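PDB 5I62: potential RNA-dependent RNA polymerase from Human picobirnavirus, which catalyses RNA-templated RNA synthesis from ribonucleoside triphosphates, probably serving both transcription and replication of the viral genome. Local coordinates for residues 126-132 against 213-219; 150-154 against 208-212. All blocks are in the same frame, centred on the assembly; numbering follows the deposited sequence.

Contact 1: 126-132 against 213-219; sequences LRSEVNT and RELQVYQ
Q216 lies at the centre of this contact, where the extended residues 126-128 and the first turn of helix 129-135 pack on helix 208-228. The closest CA pair is R127-Q216, 4.7 Å. Residues 126-128 are extended (phi -64 to -76°, psi 133 to 159°), so R127 offers both peptide groups to Q216: R127 N donates to Q216 O (2.9 Å), and Q216 NE2 to R127 O (2.6 Å). Q216 O is available because P220, four residues on, has no amide hydrogen for the helical bond. The Q216 side chain (m, t, chi3 -89°) reaches R127 O with its amide nitrogen while R213 NH1 donates to Q216 OE1 (2.8 Å). L126 CA also approaches Q216 O (3.3 Å, a CA-H...O contact), and its CD1 packs against V217 CG2 at 3.5 Å. T132 points toward the long helix, its CG2 3.6 Å from L215 CB; one turn beyond Q216, Q219 NE2 donates to T132 O (3.2 Å). E129 OE2 lies 3.9 Å from R213 NE, a long salt bridge of charges only, the oxygen being well out of the guanidinium plane, while E129 OE1 accepts from C160 N. S128 N-caps the short helix: S128 OG accepts from N131 N (3.1 Å). The result is a capped helix start fixed by glutamines to a long helix, within the polymerase fold and consistent with its fingers region.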
ATOM      1  N   LEU A 126      19.272  -4.459 -14.878  1.00 23.16           N
ATOM      2  CA  LEU A 126      18.719  -5.533 -14.071  1.00 22.19           C
ATOM      3  C   LEU A 126      19.749  -5.997 -13.057  1.00 25.15           C
ATOM      4  O   LEU A 126      20.914  -6.210 -13.395  1.00 27.76           O
ATOM      5  CB  LEU A 126      18.302  -6.705 -14.952  1.00 25.16           C
ATOM      6  CG  LEU A 126      16.855  -6.721 -15.440  1.00 21.50           C
ATOM      7  CD1 LEU A 126      16.659  -5.637 -16.496  1.00 25.26           C
ATOM      8  CD2 LEU A 126      16.524  -8.107 -15.996  1.00 23.16           C
ATOM      9  N   ARG A 127      19.322  -6.135 -11.813  1.00 20.76           N
ATOM     10  CA  ARG A 127      20.146  -6.849 -10.860  1.00 26.92           C
ATOM     11  C   ARG A 127      20.048  -8.351 -11.132  1.00 29.85           C
ATOM     12  O   ARG A 127      19.098  -8.827 -11.753  1.00 26.57           O
ATOM     13  CB  ARG A 127      19.707  -6.529  -9.441  1.00 27.48           C
ATOM     14  CG  ARG A 127      19.995  -5.101  -9.069  1.00 38.75           C
ATOM     15  CD  ARG A 127      20.151  -4.946  -7.589  1.00 38.06           C
ATOM     16  NE  ARG A 127      21.517  -5.222  -7.158  1.00 43.90           N
ATOM     17  CZ  ARG A 127      21.927  -5.114  -5.901  1.00 42.56           C
ATOM     18  NH1 ARG A 127      21.062  -4.728  -4.963  1.00 44.22           N
ATOM     19  NH2 ARG A 127      23.189  -5.389  -5.588  1.00 38.87           N
ATOM     20  N   SER A 128      21.051  -9.102 -10.675  1.00 30.20           N
ATOM     21  CA  SER A 128      21.007 -10.544 -10.881  1.00 31.13           C
ATOM     22  C   SER A 128      19.990 -11.172  -9.937  1.00 26.41           C
ATOM     23  O   SER A 128      19.628 -10.600  -8.904  1.00 27.93           O
ATOM     24  CB  SER A 128      22.375 -11.184 -10.643  1.00 29.56           C
ATOM     25  OG  SER A 128      22.680 -11.124  -9.270  1.00 28.64           O
ATOM     26  N   GLU A 129      19.532 -12.374 -10.296  1.00 28.92           N
ATOM     27  CA  GLU A 129      18.584 -13.068  -9.432  1.00 26.70           C
ATOM     28  C   GLU A 129      19.160 -13.277  -8.035  1.00 25.42           C
ATOM     29  O   GLU A 129      18.458 -13.097  -7.035  1.00 24.14           O
ATOM     30  CB  GLU A 129      18.143 -14.390 -10.071  1.00 26.16           C
ATOM     31  CG  GLU A 129      17.280 -14.144 -11.301  1.00 27.31           C
ATOM     32  CD  GLU A 129      16.703 -15.388 -11.946  1.00 31.81           C
ATOM     33  OE1 GLU A 129      17.000 -16.525 -11.512  1.00 26.89           O
ATOM     34  OE2 GLU A 129      15.928 -15.205 -12.913  1.00 32.31           O
ATOM     35  N   VAL A 130      20.446 -13.618  -7.944  1.00 30.97           N
ATOM     36  CA  VAL A 130      21.051 -13.878  -6.638  1.00 27.23           C
ATOM     37  C   VAL A 130      21.090 -12.605  -5.806  1.00 26.14           C
ATOM     38  O   VAL A 130      20.729 -12.604  -4.622  1.00 30.07           O
ATOM     39  CB  VAL A 130      22.463 -14.475  -6.791  1.00 28.79           C
ATOM     40  CG1 VAL A 130      23.135 -14.573  -5.427  1.00 32.01           C
ATOM     41  CG2 VAL A 130      22.401 -15.849  -7.431  1.00 34.76           C
ATOM     42  N   ASN A 131      21.560 -11.507  -6.405  1.00 30.70           N
ATOM     43  CA  ASN A 131      21.633 -10.249  -5.667  1.00 34.12           C
ATOM     44  C   ASN A 131      20.243  -9.775  -5.267  1.00 32.20           C
ATOM     45  O   ASN A 131      20.038  -9.297  -4.142  1.00 30.83           O
ATOM     46  CB  ASN A 131      22.372  -9.200  -6.496  1.00 27.76           C
ATOM     47  CG  ASN A 131      23.842  -9.552  -6.691  1.00 37.03           C
ATOM     48  OD1 ASN A 131      24.445 -10.202  -5.834  1.00 40.93           O
ATOM     49  ND2 ASN A 131      24.418  -9.142  -7.823  1.00 35.88           N
ATOM     50  N   THR A 132      19.266  -9.950  -6.163  1.00 28.49           N
ATOM     51  CA  THR A 132      17.889  -9.567  -5.864  1.00 28.37           C
ATOM     52  C   THR A 132      17.333 -10.363  -4.690  1.00 28.61           C
ATOM     53  O   THR A 132      16.743  -9.795  -3.763  1.00 27.99           O
ATOM     54  CB  THR A 132      17.015  -9.771  -7.109  1.00 25.18           C
ATOM     55  OG1 THR A 132      17.535  -8.995  -8.188  1.00 24.26           O
ATOM     56  CG2 THR A 132      15.585  -9.365  -6.829  1.00 22.75           C
ATOM     57  N   ARG A 213      11.988 -12.232 -10.528  1.00 16.40           N
ATOM     58  CA  ARG A 213      12.244 -11.671 -11.848  1.00 15.12           C
ATOM     59  C   ARG A 213      11.771 -10.219 -11.928  1.00 16.68           C
ATOM     60  O   ARG A 213      12.468  -9.362 -12.485  1.00 17.14           O
ATOM     61  CB  ARG A 213      11.575 -12.525 -12.918  1.00 17.16           C
ATOM     62  CG  ARG A 213      12.348 -13.820 -13.213  1.00 20.91           C
ATOM     63  CD  ARG A 213      13.628 -13.444 -13.886  1.00 26.31           C
ATOM     64  NE  ARG A 213      13.466 -13.381 -15.319  1.00 26.62           N
ATOM     65  CZ  ARG A 213      14.108 -12.557 -16.138  1.00 23.24           C
ATOM     66  NH1 ARG A 213      14.967 -11.662 -15.683  1.00 26.58           N
ATOM     67  NH2 ARG A 213      13.857 -12.634 -17.432  1.00 24.62           N
ATOM     68  N   GLU A 214      10.585  -9.930 -11.391  1.00 15.90           N
ATOM     69  CA  GLU A 214      10.095  -8.551 -11.369  1.00 17.37           C
ATOM     70  C   GLU A 214      11.068  -7.635 -10.632  1.00 18.42           C
ATOM     71  O   GLU A 214      11.436  -6.563 -11.130  1.00 17.08           O
ATOM     72  CB  GLU A 214       8.725  -8.490 -10.705  1.00 18.28           C
ATOM     73  CG  GLU A 214       7.603  -9.149 -11.463  1.00 17.34           C
ATOM     74  CD  GLU A 214       6.335  -9.158 -10.626  1.00 21.13           C
ATOM     75  OE1 GLU A 214       6.435  -9.373  -9.390  1.00 22.70           O
ATOM     76  OE2 GLU A 214       5.253  -8.957 -11.194  1.00 20.77           O
ATOM     77  N   LEU A 215      11.524  -8.062  -9.453  1.00 15.57           N
ATOM     78  CA  LEU A 215      12.330  -7.189  -8.611  1.00 18.39           C
ATOM     79  C   LEU A 215      13.732  -6.970  -9.155  1.00 18.96           C
ATOM     80  O   LEU A 215      14.414  -6.048  -8.703  1.00 19.57           O
ATOM     81  CB  LEU A 215      12.394  -7.738  -7.188  1.00 19.28           C
ATOM     82  CG  LEU A 215      11.096  -7.652  -6.381  1.00 23.96           C
ATOM     83  CD1 LEU A 215      11.264  -8.347  -5.036  1.00 25.67           C
ATOM     84  CD2 LEU A 215      10.685  -6.214  -6.166  1.00 25.43           C
ATOM     85  N   GLN A 216      14.186  -7.791 -10.110  1.00 19.19           N
ATOM     86  CA  GLN A 216      15.443  -7.481 -10.782  1.00 20.22           C
ATOM     87  C   GLN A 216      15.412  -6.084 -11.406  1.00 21.39           C
ATOM     88  O   GLN A 216      16.467  -5.474 -11.611  1.00 18.12           O
ATOM     89  CB  GLN A 216      15.748  -8.517 -11.859  1.00 17.94           C
ATOM     90  CG  GLN A 216      16.166  -9.886 -11.336  1.00 20.78           C
ATOM     91  CD  GLN A 216      16.507 -10.804 -12.481  1.00 25.96           C
ATOM     92  OE1 GLN A 216      15.637 -11.497 -13.010  1.00 25.69           O
ATOM     93  NE2 GLN A 216      17.764 -10.768 -12.917  1.00 22.87           N
ATOM     94  N   VAL A 217      14.221  -5.589 -11.752  1.00 17.98           N
ATOM     95  CA  VAL A 217      14.058  -4.228 -12.259  1.00 14.68           C
ATOM     96  C   VAL A 217      13.560  -3.308 -11.152  1.00 16.37           C
ATOM     97  O   VAL A 217      14.109  -2.224 -10.935  1.00 19.39           O
ATOM     98  CB  VAL A 217      13.101  -4.185 -13.462  1.00 16.85           C
ATOM     99  CG1 VAL A 217      12.607  -2.746 -13.681  1.00 17.16           C
ATOM    100  CG2 VAL A 217      13.798  -4.685 -14.708  1.00 14.19           C
ATOM    101  N   TYR A 218      12.515  -3.717 -10.439  1.00 15.70           N
ATOM    102  CA  TYR A 218      11.862  -2.767  -9.545  1.00 17.68           C
ATOM    103  C   TYR A 218      12.730  -2.424  -8.338  1.00 20.17           C
ATOM    104  O   TYR A 218      12.661  -1.299  -7.821  1.00 16.13           O
ATOM    105  CB  TYR A 218      10.500  -3.291  -9.116  1.00 15.77           C
ATOM    106  CG  TYR A 218       9.538  -3.348 -10.268  1.00 16.91           C
ATOM    107  CD1 TYR A 218       9.136  -2.178 -10.909  1.00 16.03           C
ATOM    108  CD2 TYR A 218       9.032  -4.556 -10.728  1.00 17.99           C
ATOM    109  CE1 TYR A 218       8.259  -2.207 -11.981  1.00 18.01           C
ATOM    110  CE2 TYR A 218       8.139  -4.597 -11.798  1.00 19.21           C
ATOM    111  CZ  TYR A 218       7.753  -3.415 -12.415  1.00 18.98           C
ATOM    112  OH  TYR A 218       6.868  -3.435 -13.474  1.00 17.46           O
ATOM    113  N   GLN A 219      13.558  -3.377  -7.870  1.00 16.80           N
ATOM    114  CA  GLN A 219      14.453  -3.085  -6.750  1.00 17.61           C
ATOM    115  C   GLN A 219      15.425  -1.956  -7.081  1.00 19.54           C
ATOM    116  O   GLN A 219      15.443  -0.947  -6.355  1.00 18.55           O
ATOM    117  CB  GLN A 219      15.196  -4.361  -6.325  1.00 23.51           C
ATOM    118  CG  GLN A 219      14.942  -4.871  -4.968  1.00 29.43           C
ATOM    119  CD  GLN A 219      15.638  -6.221  -4.774  1.00 31.47           C
ATOM    120  OE1 GLN A 219      16.752  -6.441  -5.266  1.00 33.98           O
ATOM    121  NE2 GLN A 219      14.979  -7.120  -4.068  1.00 32.31           N
TER

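Contact 2: 150-154 against 208-212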
ATOM      1  N   ARG A 150      10.002 -18.134   1.900  1.00 25.21           N
ATOM      2  CA  ARG A 150      10.983 -17.946   0.838  1.00 24.83           C
ATOM      3  C   ARG A 150      12.347 -18.497   1.228  1.00 29.69           C
ATOM      4  O   ARG A 150      13.025 -19.149   0.418  1.00 23.05           O
ATOM      5  CB  ARG A 150      11.102 -16.462   0.513  1.00 24.13           C
ATOM      6  CG  ARG A 150       9.956 -15.931  -0.315  1.00 26.07           C
ATOM      7  CD  ARG A 150      10.005 -14.414  -0.356  1.00 26.70           C
ATOM      8  NE  ARG A 150       9.041 -13.871  -1.302  1.00 26.98           N
ATOM      9  CZ  ARG A 150       8.875 -12.569  -1.532  1.00 26.79           C
ATOM     10  NH1 ARG A 150       9.605 -11.682  -0.880  1.00 25.43           N
ATOM     11  NH2 ARG A 150       7.979 -12.164  -2.416  1.00 24.00           N
ATOM     12  N   LYS A 151      12.765 -18.223   2.466  1.00 28.81           N
ATOM     13  CA  LYS A 151      14.088 -18.614   2.934  1.00 29.82           C
ATOM     14  C   LYS A 151      14.333 -20.101   2.703  1.00 26.72           C
ATOM     15  O   LYS A 151      15.431 -20.510   2.308  1.00 28.26           O
ATOM     16  CB  LYS A 151      14.199 -18.251   4.413  1.00 37.74           C
ATOM     17  CG  LYS A 151      15.579 -18.305   5.017  1.00 45.74           C
ATOM     18  CD  LYS A 151      15.482 -17.950   6.494  1.00 50.98           C
ATOM     19  CE  LYS A 151      16.758 -17.281   6.978  1.00 63.09           C
ATOM     20  NZ  LYS A 151      17.405 -18.033   8.092  1.00 59.90           N
ATOM     21  N   ALA A 152      13.288 -20.914   2.884  1.00 26.44           N
ATOM     22  CA  ALA A 152      13.387 -22.363   2.804  1.00 23.40           C
ATOM     23  C   ALA A 152      13.544 -22.886   1.381  1.00 27.05           C
ATOM     24  O   ALA A 152      13.964 -24.031   1.203  1.00 24.66           O
ATOM     25  CB  ALA A 152      12.148 -22.988   3.435  1.00 23.54           C
ATOM     26  N   VAL A 153      13.192 -22.105   0.360  1.00 22.69           N
ATOM     27  CA  VAL A 153      13.062 -22.646  -0.989  1.00 19.39           C
ATOM     28  C   VAL A 153      13.928 -21.909  -2.005  1.00 21.07           C
ATOM     29  O   VAL A 153      13.783 -22.128  -3.208  1.00 20.42           O
ATOM     30  CB  VAL A 153      11.586 -22.677  -1.432  1.00 24.97           C
ATOM     31  CG1 VAL A 153      10.780 -23.635  -0.550  1.00 22.80           C
ATOM     32  CG2 VAL A 153      10.968 -21.231  -1.427  1.00 19.64           C
ATOM     33  N   VAL A 154      14.847 -21.059  -1.545  1.00 20.46           N
ATOM     34  CA  VAL A 154      15.673 -20.280  -2.470  1.00 22.69           C
ATOM     35  C   VAL A 154      16.408 -21.201  -3.437  1.00 26.46           C
ATOM     36  O   VAL A 154      16.405 -20.984  -4.661  1.00 22.12           O
ATOM     37  CB  VAL A 154      16.662 -19.386  -1.700  1.00 24.40           C
ATOM     38  CG1 VAL A 154      17.677 -18.791  -2.646  1.00 25.43           C
ATOM     39  CG2 VAL A 154      15.925 -18.280  -0.956  1.00 26.44           C
ATOM     40  N   PHE A 208       7.159 -16.828  -5.840  1.00 14.39           N
ATOM     41  CA  PHE A 208       8.507 -16.350  -5.555  1.00 16.44           C
ATOM     42  C   PHE A 208       9.292 -16.094  -6.846  1.00 15.43           C
ATOM     43  O   PHE A 208       9.927 -15.046  -6.997  1.00 16.26           O
ATOM     44  CB  PHE A 208       9.208 -17.401  -4.667  1.00 16.45           C
ATOM     45  CG  PHE A 208      10.483 -16.933  -3.989  1.00 17.43           C
ATOM     46  CD1 PHE A 208      10.808 -15.592  -3.880  1.00 19.35           C
ATOM     47  CD2 PHE A 208      11.370 -17.879  -3.442  1.00 18.19           C
ATOM     48  CE1 PHE A 208      11.979 -15.191  -3.246  1.00 18.75           C
ATOM     49  CE2 PHE A 208      12.540 -17.480  -2.822  1.00 19.50           C
ATOM     50  CZ  PHE A 208      12.851 -16.133  -2.725  1.00 19.67           C
ATOM     51  N   ALA A 209       9.250 -17.043  -7.793  1.00 15.52           N
ATOM     52  CA  ALA A 209      10.015 -16.897  -9.033  1.00 16.69           C
ATOM     53  C   ALA A 209       9.598 -15.646  -9.810  1.00 17.09           C
ATOM     54  O   ALA A 209      10.451 -14.931 -10.358  1.00 14.71           O
ATOM     55  CB  ALA A 209       9.865 -18.144  -9.911  1.00 14.25           C
ATOM     56  N   VAL A 210       8.296 -15.368  -9.883  1.00 13.53           N
ATOM     57  CA  VAL A 210       7.846 -14.158 -10.574  1.00 14.88           C
ATOM     58  C   VAL A 210       8.336 -12.917  -9.839  1.00 15.80           C
ATOM     59  O   VAL A 210       8.862 -11.985 -10.456  1.00 16.03           O
ATOM     60  CB  VAL A 210       6.311 -14.139 -10.737  1.00 14.94           C
ATOM     61  CG1 VAL A 210       5.849 -12.806 -11.414  1.00 14.16           C
ATOM     62  CG2 VAL A 210       5.830 -15.329 -11.553  1.00 12.23           C
ATOM     63  N   ASN A 211       8.168 -12.885  -8.512  1.00 16.41           N
ATOM     64  CA  ASN A 211       8.597 -11.722  -7.738  1.00 15.63           C
ATOM     65  C   ASN A 211      10.103 -11.478  -7.873  1.00 19.17           C
ATOM     66  O   ASN A 211      10.541 -10.328  -7.981  1.00 16.71           O
ATOM     67  CB  ASN A 211       8.210 -11.886  -6.268  1.00 18.92           C
ATOM     68  CG  ASN A 211       6.786 -11.444  -5.977  1.00 21.08           C
ATOM     69  OD1 ASN A 211       6.184 -10.661  -6.730  1.00 24.56           O
ATOM     70  ND2 ASN A 211       6.246 -11.932  -4.888  1.00 20.22           N
ATOM     71  N   ILE A 212      10.915 -12.541  -7.865  1.00 15.56           N
ATOM     72  CA  ILE A 212      12.352 -12.379  -8.113  1.00 16.51           C
ATOM     73  C   ILE A 212      12.601 -11.709  -9.465  1.00 16.63           C
ATOM     74  O   ILE A 212      13.367 -10.744  -9.573  1.00 19.53           O
ATOM     75  CB  ILE A 212      13.073 -13.739  -8.035  1.00 20.26           C
ATOM     76  CG1 ILE A 212      12.991 -14.322  -6.627  1.00 19.44           C
ATOM     77  CG2 ILE A 212      14.536 -13.589  -8.486  1.00 19.97           C
ATOM     78  CD1 ILE A 212      13.466 -15.800  -6.547  1.00 18.21           C
TER
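In the right-hand fold of viral RNA polymerases, probably in the fingers, two helix starts meet almost at right angles: the short segments 150-154 and 208-212 cross at -87°, with axes 12.2 Å apart. Large side chains fill that wide gap. F208, with chi1 in the t well (-166°), points at the weakly bonded helix 150-154. R150 leaves in the m well and then runs fully extended (chi2 to chi4 near 180°), laying its aliphatic part over one face of the phenyl ring. R150 CG sits 3.5 Å from the F208 ring centroid, only 7° off the normal, a close CH-pi contact. Further along, R150 NE is 3.6 Å from F208 CD1, but that atom lies oblique to the guanidinium; the contact with the ring face is made by the aliphatic carbons, CG and CD. N211, one turn after F208, borders the edge of the guanidinium, and R150 NH1 is hydrogen-bonded to K137 O, at the far end of the extended side chain. The two valines close on the same ring from other angles. V153 (m) brings CG2 to 3.9 Å from F208 CD2, while V154 (t) meets the ring at its edge, CG2 to CE2, also at 3.9 Å.

In the fold
Both contacts dock preceding chain onto helix 208-228: contact 2 takes its first turn and contact 1 the next two, with centres about 12 Å apart. Contact 2 is nested within the loop closed by contact 1. They touch through I212, whose O lies 3.8 Å from T132 CG2 and whose CG2 lies 4.0 Å from E129 CG. M136, just after helix 129-135, joins them too, packing against L215, Q219, R150 and F208. Each centre is about 21 Å from that of the chain. Helix 208-228 also reaches inward: E214 hydrogen-bonds to S324 and G325, in the glycine-rich loop that probably corresponds to polymerase motif B, and Y218 to D330.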